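Local coordinates for invasin (PDB 1P9H), which binds collagen as a trimeric outer-membrane adhesin of Yersinia enterocolitica, promoting attachment to and invasion of host cells and protecting the bacterium from serum and phagocytes, at residues G96-T101 and Q109-A114; Y102-T107 and I115-S120. All coordinates share one frame; numbering follows the deposited sequence. Where two conformers were deposited one is given.

How the interactions relate
The two interactions are halves of the same pairing between successive coils of the left-handed parallel beta-roll that forms the collagen-binding head. Interaction 1 joins one set of turns and the first part of the inner strands; interaction 2 takes over at Y102 and I115 and follows the chain round the next turn to T107 and S120. Their centres lie 11 Å apart. At the junction A114 O approaches Y102 N at 2.9 Å, a probable hydrogen bond that continues the parallel pairing from one interaction into the other. Inside the coil the two also pack together, with A114 CB 3.2 Å from T107 O and T101 CB 3.5 Å from S106 OG.

Interaction 1 (G96-T101 and Q109-A114); sequences GDSAVT and QKDGVA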
loop_
_atom_site.group_PDB
_atom_site.type_symbol
_atom_site.label_atom_id
_atom_site.label_comp_id
_atom_site.label_asym_id
_atom_site.label_seq_id
_atom_site.Cartn_x
_atom_site.Cartn_y
_atom_site.Cartn_z
ATOM N N GLY A 96 4.092 -8.541 -14.791
ATOM C CA GLY A 96 2.913 -8.986 -15.504
ATOM C C GLY A 96 1.978 -7.826 -15.748
ATOM O O GLY A 96 2.164 -6.750 -15.186
ATOM N N ASP A 97 0.974 -8.036 -16.592
ATOM C CA ASP A 97 0.022 -6.978 -16.882
ATOM C C ASP A 97 -0.620 -6.449 -15.606
ATOM O O ASP A 97 -0.930 -7.212 -14.690
ATOM C CB ASP A 97 -1.082 -7.481 -17.817
ATOM C CG ASP A 97 -0.566 -7.856 -19.191
ATOM O OD1 ASP A 97 0.562 -7.449 -19.548
ATOM O OD2 ASP A 97 -1.303 -8.551 -19.925
ATOM N N SER A 98 -0.796 -5.131 -15.556
ATOM C CA SER A 98 -1.439 -4.452 -14.435
ATOM C C SER A 98 -0.767 -4.554 -13.069
ATOM O O SER A 98 -1.267 -3.996 -12.097
ATOM C CB SER A 98 -2.885 -4.932 -14.309
ATOM O OG SER A 98 -3.581 -4.753 -15.531
ATOM N N ALA A 99 0.357 -5.253 -12.985
ATOM C CA ALA A 99 1.052 -5.394 -11.711
ATOM C C ALA A 99 1.576 -4.050 -11.223
ATOM O O ALA A 99 1.934 -3.187 -12.026
ATOM C CB ALA A 99 2.212 -6.379 -11.855
ATOM N N VAL A 100 1.595 -3.865 -9.908
ATOM C CA VAL A 100 2.123 -2.633 -9.340
ATOM C C VAL A 100 3.130 -2.985 -8.259
ATOM O O VAL A 100 2.893 -3.862 -7.423
ATOM C CB VAL A 100 1.019 -1.722 -8.734
ATOM C CG1 VAL A 100 -0.053 -1.444 -9.775
ATOM C CG2 VAL A 100 0.418 -2.355 -7.493
ATOM N N THR A 101 4.277 -2.319 -8.300
ATOM C CA THR A 101 5.337 -2.539 -7.323
ATOM C C THR A 101 5.882 -1.195 -6.875
ATOM O O THR A 101 6.037 -0.279 -7.683
ATOM C CB THR A 101 6.504 -3.370 -7.906
ATOM O OG1 THR A 101 6.975 -2.759 -9.113
ATOM C CG2 THR A 101 6.059 -4.789 -8.195
ATOM N N GLN A 109 3.881 -10.180 -9.714
ATOM C CA GLN A 109 3.437 -10.867 -10.917
ATOM C C GLN A 109 2.139 -10.222 -11.382
ATOM O O GLN A 109 1.641 -9.292 -10.748
ATOM C CB GLN A 109 3.204 -12.352 -10.631
ATOM C CG GLN A 109 4.469 -13.133 -10.323
ATOM C CD GLN A 109 5.488 -13.036 -11.439
ATOM O OE1 GLN A 109 5.160 -13.218 -12.611
ATOM N NE2 GLN A 109 6.736 -12.755 -11.080
ATOM N N LYS A 110 1.592 -10.721 -12.485
ATOM C CA LYS A 110 0.350 -10.183 -13.036
ATOM C C LYS A 110 -0.744 -9.882 -12.013
ATOM O O LYS A 110 -1.038 -10.698 -11.138
ATOM C CB LYS A 110 -0.207 -11.139 -14.096
ATOM C CG LYS A 110 -1.523 -10.678 -14.704
ATOM C CD LYS A 110 -1.993 -11.617 -15.806
ATOM C CE LYS A 110 -3.330 -11.165 -16.369
ATOM N NZ LYS A 110 -3.774 -12.017 -17.507
ATOM N N ASP A 111 -1.342 -8.698 -12.143
ATOM C CA ASP A 111 -2.427 -8.242 -11.276
ATOM C C ASP A 111 -2.091 -8.211 -9.791
ATOM O O ASP A 111 -2.987 -8.152 -8.949
ATOM C CB ASP A 111 -3.678 -9.102 -11.485
ATOM C CG ASP A 111 -4.215 -9.021 -12.902
ATOM O OD1 ASP A 111 -3.906 -8.036 -13.607
ATOM O OD2 ASP A 111 -4.959 -9.939 -13.307
ATOM N N GLY A 112 -0.804 -8.231 -9.470
ATOM C CA GLY A 112 -0.405 -8.211 -8.077
ATOM C C GLY A 112 -0.039 -6.837 -7.551
ATOM O O GLY A 112 0.075 -5.874 -8.308
ATOM N N VAL A 113 0.133 -6.759 -6.236
ATOM C CA VAL A 113 0.518 -5.526 -5.555
ATOM C C VAL A 113 1.652 -5.854 -4.584
ATOM O O VAL A 113 1.500 -6.719 -3.720
ATOM C CB VAL A 113 -0.661 -4.933 -4.735
ATOM C CG1 VAL A 113 -0.174 -3.762 -3.880
ATOM C CG2 VAL A 113 -1.778 -4.485 -5.665
ATOM N N ALA A 114 2.795 -5.190 -4.736
ATOM C CA ALA A 114 3.926 -5.408 -3.832
ATOM C C ALA A 114 4.439 -4.041 -3.397
ATOM O O ALA A 114 4.992 -3.296 -4.203
ATOM C CB ALA A 114 5.032 -6.201 -4.528
HETATM O O HOH W 1 -3.981 -8.913 -18.825
HETATM O O HOH W 2 -2.320 -4.445 -9.597
HETATM O O HOH W 3 -4.560 -7.370 -16.088
#
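The carbonyl oxygen of G112 is gripped by two donors: V100 N gives it a hydrogen bond of 3.0 Å, and a water that also donates to S98 O gives it a second. V100 N stands tilted 25° from the carbonyl plane. V100 then accepts in turn, its O taking the N-H of A114 at 3.0 Å, so V100 uses both backbone groups toward 109-114 in the manner of a parallel strand pair. Before the strands, two type II turns, G96 to A99 and Q109 to G112, lie one over the other. D97 O receives D111 N at 3.0 Å, almost in line with the carbonyl bond (169°), while the CG of K110 packs against the same oxygen. The K110 chain runs fully extended past D97, and a water donates to D97 OD2 and accepts only a weak, long bond from K110 NZ; the ammonium itself stays 4.9 Å from D97 OD2. D97 OD1 is held by V83 N of the preceding coil. Across the two turns, D111 OD1 lies 3.3 Å from S98 CB and shares a water with S98 OG. G96 CA sits close over K110 N, leaving no room for a CB. Beyond the turns V100 and V113 lie side by side and point the same way, CG2 to CG2 at 3.6 Å, whereas T101 and A114 face into the coil with A99. T101 OG1 bonds S92 OG there. Strand 100-102 thus sits between strands 86-88 and 113-115 in the parallel sheet, with A94 and A108 of the second sheet packed against its inward face, and G103 and G116 of the second subunit against V100 and V113.

Interaction 2 (Y102-T107 and I115-S120); sequences YGAAST and IGARAS
Consecutive coils of the left-handed parallel beta-roll meet here through two stacked type II turns, G103 to S106 and G116 to A119, which lead each coil of the chain from the inner sheet to the outer one. Y102 O accepts G116 N at 2.7 Å with a nearly straight N-H...O angle of 174°. Two residues on, A104 O takes R118 N at 2.8 Å, and past the turns the direction reverses as T107 N donates to A119 O. Both leading glycines have backbone angles that would jam a CB against the preceding carbonyl oxygen, and at G103 a CB would also run into the G116-A117 peptide. Before the turns, I115 reaches back with CD1 to Y102 CB at 3.6 Å. The tyrosine CG is anti to its backbone N (chi1 -168°), and the ring leads away from 115-120 toward the trimer interior, with I115 CG2 beside it. There it meets Y102 of each neighbouring subunit edge-to-face, while its OH bonds T101 O of the third subunit and I115 packs on its counterparts. Along the turns the methyls of A104 and A117 lie loosely together, CB to CB 4.3 Å, and the A117 methyl also lies against A104 O. S106 folds back into its own turn: with OG set between the backbone N and carbonyl carbon (chi1 53°), the hydroxyl donates to G103 O, reaching it from the same face as S106 N, and also bonds S92 OG. Its CB meanwhile rests on G116 O. At the outer end a water donates to A105 O at 2.7 Å and accepts from T107 OG1 at 2.9 Å.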
loop_
_atom_site.group_PDB
_atom_site.type_symbol
_atom_site.label_atom_id
_atom_site.label_comp_id
_atom_site.label_asym_id
_atom_site.label_seq_id
_atom_site.Cartn_x
_atom_site.Cartn_y
_atom_site.Cartn_z
ATOM N N TYR A 102 6.168 -1.078 -5.583
ATOM C CA TYR A 102 6.694 0.165 -5.035
ATOM C C TYR A 102 7.732 -0.137 -3.974
ATOM O O TYR A 102 7.402 -0.679 -2.921
ATOM C CB TYR A 102 5.537 0.962 -4.423
ATOM C CG TYR A 102 5.862 2.392 -4.075
ATOM C CD1 TYR A 102 5.957 2.806 -2.743
ATOM C CD2 TYR A 102 6.037 3.342 -5.076
ATOM C CE1 TYR A 102 6.214 4.140 -2.424
ATOM C CE2 TYR A 102 6.296 4.674 -4.770
ATOM C CZ TYR A 102 6.380 5.067 -3.446
ATOM O OH TYR A 102 6.604 6.392 -3.153
ATOM N N GLY A 103 8.984 0.214 -4.257
ATOM C CA GLY A 103 10.052 -0.034 -3.306
ATOM C C GLY A 103 11.247 -0.719 -3.942
ATOM O O GLY A 103 11.123 -1.377 -4.976
ATOM N N ALA A 104 12.409 -0.558 -3.319
ATOM C CA ALA A 104 13.631 -1.166 -3.821
ATOM C C ALA A 104 13.511 -2.685 -3.884
ATOM O O ALA A 104 13.146 -3.332 -2.901
ATOM C CB ALA A 104 14.811 -0.776 -2.928
ATOM N N ALA A 105 13.820 -3.247 -5.049
ATOM C CA ALA A 105 13.787 -4.691 -5.254
ATOM C C ALA A 105 12.440 -5.345 -4.966
ATOM O O ALA A 105 12.381 -6.519 -4.591
ATOM C CB ALA A 105 14.882 -5.355 -4.417
ATOM N N SER A 106 11.362 -4.588 -5.134
ATOM C CA SER A 106 10.024 -5.127 -4.925
ATOM C C SER A 106 9.641 -5.845 -6.219
ATOM O O SER A 106 10.057 -5.436 -7.304
ATOM C CB SER A 106 9.039 -3.998 -4.598
ATOM O OG SER A 106 9.085 -2.965 -5.567
ATOM N N THR A 107 8.858 -6.915 -6.106
ATOM C CA THR A 107 8.468 -7.702 -7.272
ATOM C C THR A 107 7.007 -8.127 -7.232
ATOM O O THR A 107 6.504 -8.553 -6.194
ATOM C CB THR A 107 9.331 -8.979 -7.373
ATOM O OG1 THR A 107 10.717 -8.624 -7.348
ATOM C CG2 THR A 107 9.029 -9.733 -8.660
ATOM N N ILE A 115 4.243 -3.722 -2.121
ATOM C CA ILE A 115 4.648 -2.429 -1.568
ATOM C C ILE A 115 5.665 -2.609 -0.446
ATOM O O ILE A 115 5.387 -3.276 0.551
ATOM C CB ILE A 115 3.423 -1.676 -0.997
ATOM C CG1 ILE A 115 2.289 -1.643 -2.029
ATOM C CG2 ILE A 115 3.821 -0.265 -0.590
ATOM C CD1 ILE A 115 2.640 -0.931 -3.327
ATOM N N GLY A 116 6.839 -2.007 -0.613
ATOM C CA GLY A 116 7.882 -2.116 0.389
ATOM C C GLY A 116 9.133 -2.709 -0.223
ATOM O O GLY A 116 9.051 -3.466 -1.190
ATOM N N ALA A 117 10.296 -2.359 0.311
ATOM C CA ALA A 117 11.531 -2.909 -0.226
ATOM C C ALA A 117 11.493 -4.427 -0.058
ATOM O O ALA A 117 11.071 -4.932 0.986
ATOM C CB ALA A 117 12.736 -2.322 0.505
ATOM N N ARG A 118 11.913 -5.141 -1.099
ATOM C CA ARG A 118 11.944 -6.603 -1.106
ATOM C C ARG A 118 10.581 -7.284 -1.016
ATOM O O ARG A 118 10.507 -8.509 -0.888
ATOM C CB ARG A 118 12.859 -7.122 0.011
ATOM C CG ARG A 118 14.323 -6.778 -0.201
ATOM C CD ARG A 118 15.193 -7.359 0.902
ATOM N NE ARG A 118 16.605 -7.039 0.715
ATOM C CZ ARG A 118 17.564 -7.374 1.573
ATOM N NH1 ARG A 118 17.261 -8.041 2.680
ATOM N NH2 ARG A 118 18.824 -7.045 1.323
ATOM N N ALA A 119 9.502 -6.511 -1.079
ATOM C CA ALA A 119 8.169 -7.108 -1.037
ATOM C C ALA A 119 8.007 -7.901 -2.329
ATOM O O ALA A 119 8.472 -7.476 -3.386
ATOM C CB ALA A 119 7.101 -6.022 -0.947
ATOM N N SER A 120 7.350 -9.053 -2.237
ATOM C CA SER A 120 7.150 -9.916 -3.394
ATOM C C SER A 120 5.782 -10.576 -3.372
ATOM O O SER A 120 5.327 -11.043 -2.326
ATOM C CB SER A 120 8.233 -11.001 -3.421
ATOM O OG SER A 120 7.978 -11.963 -4.431
HETATM O O HOH W 4 11.188 -8.944 -4.520
#